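Local coordinates for protein carbon monoxide dehydrogenase (Thermococcus sp. AM4, PDB 6T7J) that probably catalyses the ferredoxin-linked oxidation of carbon monoxide to carbon dioxide at a nickel-iron-sulfur cluster, here isolated without its nickel, at residues R64-P67 / F68-P72; D209-P212 / V213-L216; V588-L592 / T593-E597. All blocks are in the same frame, centred on the assembly; numbering follows the deposited sequence.

Contact 1 of 3, residues R64-P67 / F68-P72; sequences RIDP and FGSGP
Asp66 OD2 draws three donors, Ser70 N, Ser70 OG and Gly71 N, none of them a firm bond as modelled. Ser70 N lies at a modelled distance of 2.3 Å from Asp66 OD2, too short to be taken literally. Ser70 OG adds a weak bond of 3.1 Å to Asp66 OD2, and Gly71 N another weak one of 3.3 Å to the same oxygen. The carboxylate reaches them because CG stands anti to the backbone N of Asp66 (chi1 178°), which turns it into the bend of the chain.

The backbone of Asp66 is held as well. Its N-H points almost straight at Pro72 O, 2.9 Å from N to O, with an N-H...O angle of 174°. Asp66 O accepts from Gly69 N at 3.1 Å, the donor sitting above the carbonyl plane. This last bond closes a beta turn over Asp66 to Gly69, with Pro67 and Phe68 at its corners. Gly69 follows with a positive phi of 92°, where a side chain would jam against the preceding carbonyl.

The Phe68 ring leaves the chain in the same direction as the carboxylate, the two planes nearly parallel. Its CB is the part that comes close to Asp66 OD2. Where the ends of the loop come together, Pro72 CG rests 3.5 Å from Arg64 O.

Arg64 touches the two-iron, two-sulfur cluster, and its N bonds to Gln42 OE1 of the second subunit. Ile65 packs on Ala81 and Ile84 of helix 81-115.

The loop is thus folded round one aspartate, with its backbone N and O making the sounder bonds. If the contacts of OD2 are real, their donors may favour the charged carboxylate, but two weak bonds and a doubtful short one carry little weight.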
loop_
_atom_site.group_PDB
_atom_site.type_symbol
_atom_site.label_atom_id
_atom_site.label_comp_id
_atom_site.label_asym_id
_atom_site.label_seq_id
_atom_site.Cartn_x
_atom_site.Cartn_y
_atom_site.Cartn_z
ATOM N N ARG A 64 12.123 17.524 2.105
ATOM C CA ARG A 64 12.699 17.733 0.785
ATOM C C ARG A 64 14.190 17.442 0.828
ATOM O O ARG A 64 14.877 17.838 1.775
ATOM C CB ARG A 64 12.522 19.178 0.321
ATOM C CG ARG A 64 11.142 19.595 -0.099
ATOM C CD ARG A 64 10.994 21.071 0.211
ATOM N NE ARG A 64 9.943 21.721 -0.561
ATOM C CZ ARG A 64 9.557 22.977 -0.363
ATOM N NH1 ARG A 64 10.139 23.709 0.579
ATOM N NH2 ARG A 64 8.592 23.501 -1.106
ATOM N N ILE A 65 14.700 16.790 -0.208
ATOM C CA ILE A 65 16.137 16.633 -0.390
ATOM C C ILE A 65 16.544 17.492 -1.574
ATOM O O ILE A 65 16.004 17.339 -2.677
ATOM C CB ILE A 65 16.539 15.166 -0.604
ATOM C CG1 ILE A 65 16.061 14.309 0.567
ATOM C CG2 ILE A 65 18.048 15.056 -0.760
ATOM C CD1 ILE A 65 16.339 14.912 1.927
ATOM N N ASP A 66 17.488 18.404 -1.348
ATOM C CA ASP A 66 17.947 19.293 -2.403
ATOM C C ASP A 66 19.028 18.600 -3.221
ATOM O O ASP A 66 20.157 18.439 -2.723
ATOM C CB ASP A 66 18.462 20.599 -1.821
ATOM C CG ASP A 66 18.995 21.538 -2.883
ATOM O OD1 ASP A 66 18.183 22.133 -3.625
ATOM O OD2 ASP A 66 20.230 21.674 -2.978
ATOM N N PRO A 67 18.751 18.180 -4.456
ATOM C CA PRO A 67 19.792 17.539 -5.272
ATOM C C PRO A 67 20.850 18.512 -5.757
ATOM O O PRO A 67 21.949 18.076 -6.123
ATOM C CB PRO A 67 19.002 16.939 -6.440
ATOM C CG PRO A 67 17.821 17.844 -6.583
ATOM C CD PRO A 67 17.493 18.364 -5.205
ATOM N N PHE A 68 20.544 19.812 -5.785
ATOM C CA PHE A 68 21.564 20.827 -6.022
ATOM C C PHE A 68 22.687 20.730 -4.997
ATOM O O PHE A 68 23.858 20.946 -5.331
ATOM C CB PHE A 68 20.910 22.215 -5.979
ATOM C CG PHE A 68 21.671 23.299 -6.707
ATOM C CD1 PHE A 68 23.003 23.562 -6.422
ATOM C CD2 PHE A 68 21.032 24.087 -7.651
ATOM C CE1 PHE A 68 23.688 24.564 -7.083
ATOM C CE2 PHE A 68 21.710 25.093 -8.314
ATOM C CZ PHE A 68 23.041 25.331 -8.030
ATOM N N GLY A 69 22.357 20.371 -3.757
ATOM C CA GLY A 69 23.270 20.518 -2.648
ATOM C C GLY A 69 23.138 21.836 -1.922
ATOM O O GLY A 69 23.869 22.067 -0.949
ATOM N N SER A 70 22.227 22.705 -2.371
ATOM C CA SER A 70 22.010 23.997 -1.726
ATOM C C SER A 70 21.594 23.822 -0.274
ATOM O O SER A 70 22.263 24.312 0.645
ATOM C CB SER A 70 20.941 24.783 -2.491
ATOM O OG SER A 70 21.036 24.569 -3.886
ATOM N N GLY A 71 20.483 23.129 -0.048
ATOM C CA GLY A 71 19.918 22.995 1.271
ATOM C C GLY A 71 20.071 21.605 1.850
ATOM O O GLY A 71 21.131 20.977 1.758
ATOM N N PRO A 72 18.997 21.094 2.451
ATOM C CA PRO A 72 19.103 19.848 3.219
ATOM C C PRO A 72 19.371 18.647 2.329
ATOM O O PRO A 72 18.784 18.500 1.255
ATOM C CB PRO A 72 17.736 19.738 3.904
ATOM C CG PRO A 72 16.811 20.484 3.004
ATOM C CD PRO A 72 17.618 21.611 2.414
#

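Contact 2 of 3, residues D209-P212 / V213-L216; sequences DADP and VSLL
The chain runs from an extended Asp209 through Ala210 and Asp211 into the first turn of helix 212-242, where Leu215 N bonds to Asp211 O and Leu216 N bonds to Pro212 O at 2.9 Å. Asp211 is the N-cap of this helix. Its OD1 uses the anti lone pair to accept from Val213 N, 2.8 Å away. With chi1 at -166°, the Asp211 side chain swings away from its own backbone N, and this sets OD1 next to Val213 CB.

One step back, Asp209 OD1 accepts from Asp211 N at 3.1 Å and forms an Asx turn. The same OD1 takes the hydroxyl of Ser214 at 2.8 Å from OG, on its syn lone pair. Asp209 OD2 is paired with Arg203 NH2 in a salt bridge. One carboxylate therefore ties the loop, the helix start and helix 193-203 together. An asparagine in place of Asp209 would remove the negative charge, and Arg203 would probably lose its charge partner in this buried site.

The second subunit packs here: His367 of that subunit lies against Asp211 and Ser214, and Lys365 of that subunit against Asp209. Leu215 packs on Ala86, Arg87 and Leu90 of helix 81-115. The same leucine also lies against the aspartate that bears the salt bridge: Leu215 CD2 is 3.6 Å from Asp209 CB, and Leu215 CD1 is 3.5 Å from Asp209 O.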
loop_
_atom_site.group_PDB
_atom_site.type_symbol
_atom_site.label_atom_id
_atom_site.label_comp_id
_atom_site.label_asym_id
_atom_site.label_seq_id
_atom_site.Cartn_x
_atom_site.Cartn_y
_atom_site.Cartn_z
ATOM N N ASP A 209 12.916 -0.270 5.666
ATOM C CA ASP A 209 13.909 -0.556 4.629
ATOM C C ASP A 209 14.405 0.754 4.026
ATOM O O ASP A 209 13.655 1.457 3.341
ATOM C CB ASP A 209 13.339 -1.474 3.549
ATOM C CG ASP A 209 14.429 -2.116 2.689
ATOM O OD1 ASP A 209 15.598 -1.669 2.759
ATOM O OD2 ASP A 209 14.118 -3.071 1.942
ATOM N N ALA A 210 15.680 1.070 4.270
ATOM C CA ALA A 210 16.305 2.273 3.739
ATOM C C ALA A 210 17.279 2.000 2.602
ATOM O O ALA A 210 17.789 2.956 2.007
ATOM C CB ALA A 210 17.042 3.028 4.857
ATOM N N ASP A 211 17.549 0.739 2.286
ATOM C CA ASP A 211 18.486 0.402 1.220
ATOM C C ASP A 211 17.767 0.430 -0.126
ATOM O O ASP A 211 16.747 -0.246 -0.289
ATOM C CB ASP A 211 19.094 -0.981 1.463
ATOM C CG ASP A 211 20.311 -1.257 0.591
ATOM O OD1 ASP A 211 20.224 -1.090 -0.642
ATOM O OD2 ASP A 211 21.359 -1.652 1.141
ATOM N N PRO A 212 18.266 1.187 -1.106
ATOM C CA PRO A 212 17.590 1.219 -2.413
ATOM C C PRO A 212 17.582 -0.125 -3.114
ATOM O O PRO A 212 16.609 -0.451 -3.809
ATOM C CB PRO A 212 18.397 2.260 -3.204
ATOM C CG PRO A 212 19.224 2.990 -2.187
ATOM C CD PRO A 212 19.477 2.021 -1.085
ATOM N N VAL A 213 18.634 -0.926 -2.939
ATOM C CA VAL A 213 18.725 -2.200 -3.643
ATOM C C VAL A 213 17.635 -3.152 -3.170
ATOM O O VAL A 213 16.908 -3.733 -3.983
ATOM C CB VAL A 213 20.127 -2.813 -3.469
ATOM C CG1 VAL A 213 20.111 -4.291 -3.833
ATOM C CG2 VAL A 213 21.138 -2.062 -4.323
ATOM N N SER A 214 17.505 -3.330 -1.852
ATOM C CA SER A 214 16.492 -4.249 -1.336
ATOM C C SER A 214 15.086 -3.739 -1.628
ATOM O O SER A 214 14.193 -4.526 -1.971
ATOM C CB SER A 214 16.690 -4.468 0.164
ATOM O OG SER A 214 16.886 -3.244 0.850
ATOM N N LEU A 215 14.872 -2.426 -1.505
ATOM C CA LEU A 215 13.572 -1.848 -1.833
ATOM C C LEU A 215 13.186 -2.158 -3.274
ATOM O O LEU A 215 12.071 -2.621 -3.550
ATOM C CB LEU A 215 13.597 -0.337 -1.598
ATOM C CG LEU A 215 13.556 0.181 -0.159
ATOM C CD1 LEU A 215 13.992 1.640 -0.110
ATOM C CD2 LEU A 215 12.174 0.019 0.440
ATOM N N LEU A 216 14.110 -1.931 -4.212
ATOM C CA LEU A 216 13.785 -2.140 -5.618
ATOM C C LEU A 216 13.712 -3.622 -5.972
ATOM O O LEU A 216 12.962 -4.002 -6.876
ATOM C CB LEU A 216 14.798 -1.410 -6.498
ATOM C CG LEU A 216 14.761 0.114 -6.333
ATOM C CD1 LEU A 216 15.618 0.811 -7.378
ATOM C CD2 LEU A 216 13.325 0.628 -6.376
#

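Contact 3 of 3, residues V588-L592 / T593-E597; sequences VAKIL and TEDVE
The carbonyl plane of Ala589 has a donor from Thr593 on each face. Thr593 N comes in tilted from one face, 2.9 Å from Ala589 O, as the ordinary helix bond. Thr593 OG1 stands above the other face, 2.7 Å from Ala589 O. A chi1 of 58° folds OG1 back toward the preceding turn. Two bonds thus satisfy the hydroxyl and the amide of one residue at a single oxygen.

Next the helix widens into a pi-type turn. Asp595 N reaches back five residues to Lys590 O at 2.8 Å, and Val596 N makes a weak bond to Ile591 O.

Two kinks in the Lys590 chain bring its NZ to Asp595 OD2 in a salt bridge. The modelled length, 2.5 Å from Lys590 NZ to Asp595 OD2, is doubtfully short. The Glu594 carboxylate lies by the Lys590 aliphatic chain, Glu594 OE1 3.6 Å from Lys590 CG. Its charge stays away from the ammonium: Lys590 NZ to Glu594 OE2 is 5.9 Å.

Glu594 is exposed, and Lys590 and Asp595 partly so. Other residues pack on neighbouring helices: Val588 lies on Val85 and Ala86 and Leu592 on Leu89, all of helix 81-115. Val596 meets Ile220 of helix 212-242, and the backbone of Leu592 bonds to Phe604 of strand 604-606, an outermost strand, within this chain, of a parallel sheet.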
loop_
_atom_site.group_PDB
_atom_site.type_symbol
_atom_site.label_atom_id
_atom_site.label_comp_id
_atom_site.label_asym_id
_atom_site.label_seq_id
_atom_site.Cartn_x
_atom_site.Cartn_y
_atom_site.Cartn_z
ATOM N N VAL A 588 19.651 5.381 -7.647
ATOM C CA VAL A 588 18.430 4.714 -8.085
ATOM C C VAL A 588 18.311 4.755 -9.604
ATOM O O VAL A 588 17.890 3.776 -10.233
ATOM C CB VAL A 588 17.204 5.344 -7.398
ATOM C CG1 VAL A 588 15.912 4.815 -8.008
ATOM C CG2 VAL A 588 17.241 5.064 -5.904
ATOM N N ALA A 589 18.680 5.883 -10.215
ATOM C CA ALA A 589 18.625 5.982 -11.670
ATOM C C ALA A 589 19.523 4.943 -12.327
ATOM O O ALA A 589 19.119 4.287 -13.296
ATOM C CB ALA A 589 19.017 7.388 -12.121
ATOM N N LYS A 590 20.741 4.767 -11.814
ATOM C CA LYS A 590 21.615 3.786 -12.442
ATOM C C LYS A 590 21.188 2.356 -12.118
ATOM O O LYS A 590 21.366 1.465 -12.954
ATOM C CB LYS A 590 23.071 4.024 -12.049
ATOM C CG LYS A 590 24.045 3.099 -12.768
ATOM C CD LYS A 590 25.103 2.582 -11.819
ATOM C CE LYS A 590 24.495 2.245 -10.471
ATOM N NZ LYS A 590 25.482 1.570 -9.579
ATOM N N ILE A 591 20.610 2.107 -10.939
ATOM C CA ILE A 591 20.027 0.786 -10.699
ATOM C C ILE A 591 18.959 0.493 -11.744
ATOM O O ILE A 591 18.930 -0.586 -12.348
ATOM C CB ILE A 591 19.449 0.679 -9.277
ATOM C CG1 ILE A 591 20.541 0.808 -8.220
ATOM C CG2 ILE A 591 18.738 -0.659 -9.106
ATOM C CD1 ILE A 591 19.994 0.914 -6.807
ATOM N N LEU A 592 18.079 1.467 -11.988
ATOM C CA LEU A 592 16.960 1.257 -12.900
ATOM C C LEU A 592 17.430 1.059 -14.336
ATOM O O LEU A 592 16.935 0.169 -15.037
ATOM C CB LEU A 592 15.991 2.437 -12.819
ATOM C CG LEU A 592 15.133 2.519 -11.557
ATOM C CD1 LEU A 592 14.127 3.656 -11.671
ATOM C CD2 LEU A 592 14.433 1.193 -11.319
ATOM N N THR A 593 18.380 1.874 -14.794
ATOM C CA THR A 593 18.765 1.889 -16.199
ATOM C C THR A 593 20.055 1.127 -16.481
ATOM O O THR A 593 20.532 1.143 -17.621
ATOM C CB THR A 593 18.909 3.332 -16.689
ATOM O OG1 THR A 593 19.883 4.014 -15.887
ATOM C CG2 THR A 593 17.577 4.065 -16.594
ATOM N N GLU A 594 20.623 0.448 -15.487
ATOM C CA GLU A 594 21.940 -0.147 -15.678
ATOM C C GLU A 594 22.159 -1.366 -14.789
ATOM O O GLU A 594 22.199 -2.497 -15.282
ATOM C CB GLU A 594 23.021 0.902 -15.408
ATOM C CG GLU A 594 24.288 0.762 -16.214
ATOM C CD GLU A 594 25.250 1.899 -15.938
ATOM O OE1 GLU A 594 24.905 3.056 -16.256
ATOM O OE2 GLU A 594 26.341 1.640 -15.388
ATOM N N ASP A 595 22.294 -1.139 -13.477
ATOM C CA ASP A 595 22.711 -2.192 -12.553
ATOM C C ASP A 595 21.784 -3.401 -12.564
ATOM O O ASP A 595 22.221 -4.504 -12.216
ATOM C CB ASP A 595 22.792 -1.640 -11.128
ATOM C CG ASP A 595 24.112 -0.968 -10.839
ATOM O OD1 ASP A 595 24.905 -0.773 -11.785
ATOM O OD2 ASP A 595 24.358 -0.631 -9.660
ATOM N N VAL A 596 20.519 -3.224 -12.953
ATOM C CA VAL A 596 19.552 -4.314 -12.856
ATOM C C VAL A 596 19.626 -5.287 -14.023
ATOM O O VAL A 596 19.012 -6.359 -13.955
ATOM C CB VAL A 596 18.130 -3.737 -12.722
ATOM C CG1 VAL A 596 17.539 -3.437 -14.090
ATOM C CG2 VAL A 596 17.239 -4.684 -11.926
ATOM N N GLU A 597 20.365 -4.958 -15.086
ATOM C CA GLU A 597 20.513 -5.901 -16.192
ATOM C C GLU A 597 21.274 -7.148 -15.755
ATOM O O GLU A 597 20.929 -8.265 -16.158
ATOM C CB GLU A 597 21.210 -5.231 -17.376
ATOM C CG GLU A 597 21.625 -6.198 -18.481
ATOM C CD GLU A 597 21.419 -5.634 -19.877
ATOM O OE1 GLU A 597 21.817 -4.474 -20.117
ATOM O OE2 GLU A 597 20.867 -6.355 -20.735
#

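How the contacts relate
Contacts 2 and 3 are neighbours, their centres 13 Å apart. The start of helix 212-242 packs against helix 586-595: Leu216 CD1 lies 3.9 Å from Ile591 CG2, and Pro212 CB 4.1 Å from Val588 CG2. Contact 1 stands apart, its nearest atoms about 12 Å from contact 2 and about 11 Å from contact 3. Helix 81-115 links all three, since each packs side chains on it. Contacts 1 and 2 both lie at the subunit interface, contact 1 beside the two-iron, two-sulfur cluster and with its Ile65 side chain about 6 Å from the four-iron, four-sulfur cluster. None of the three supplies a residue to the pocket of the nickel-free cluster.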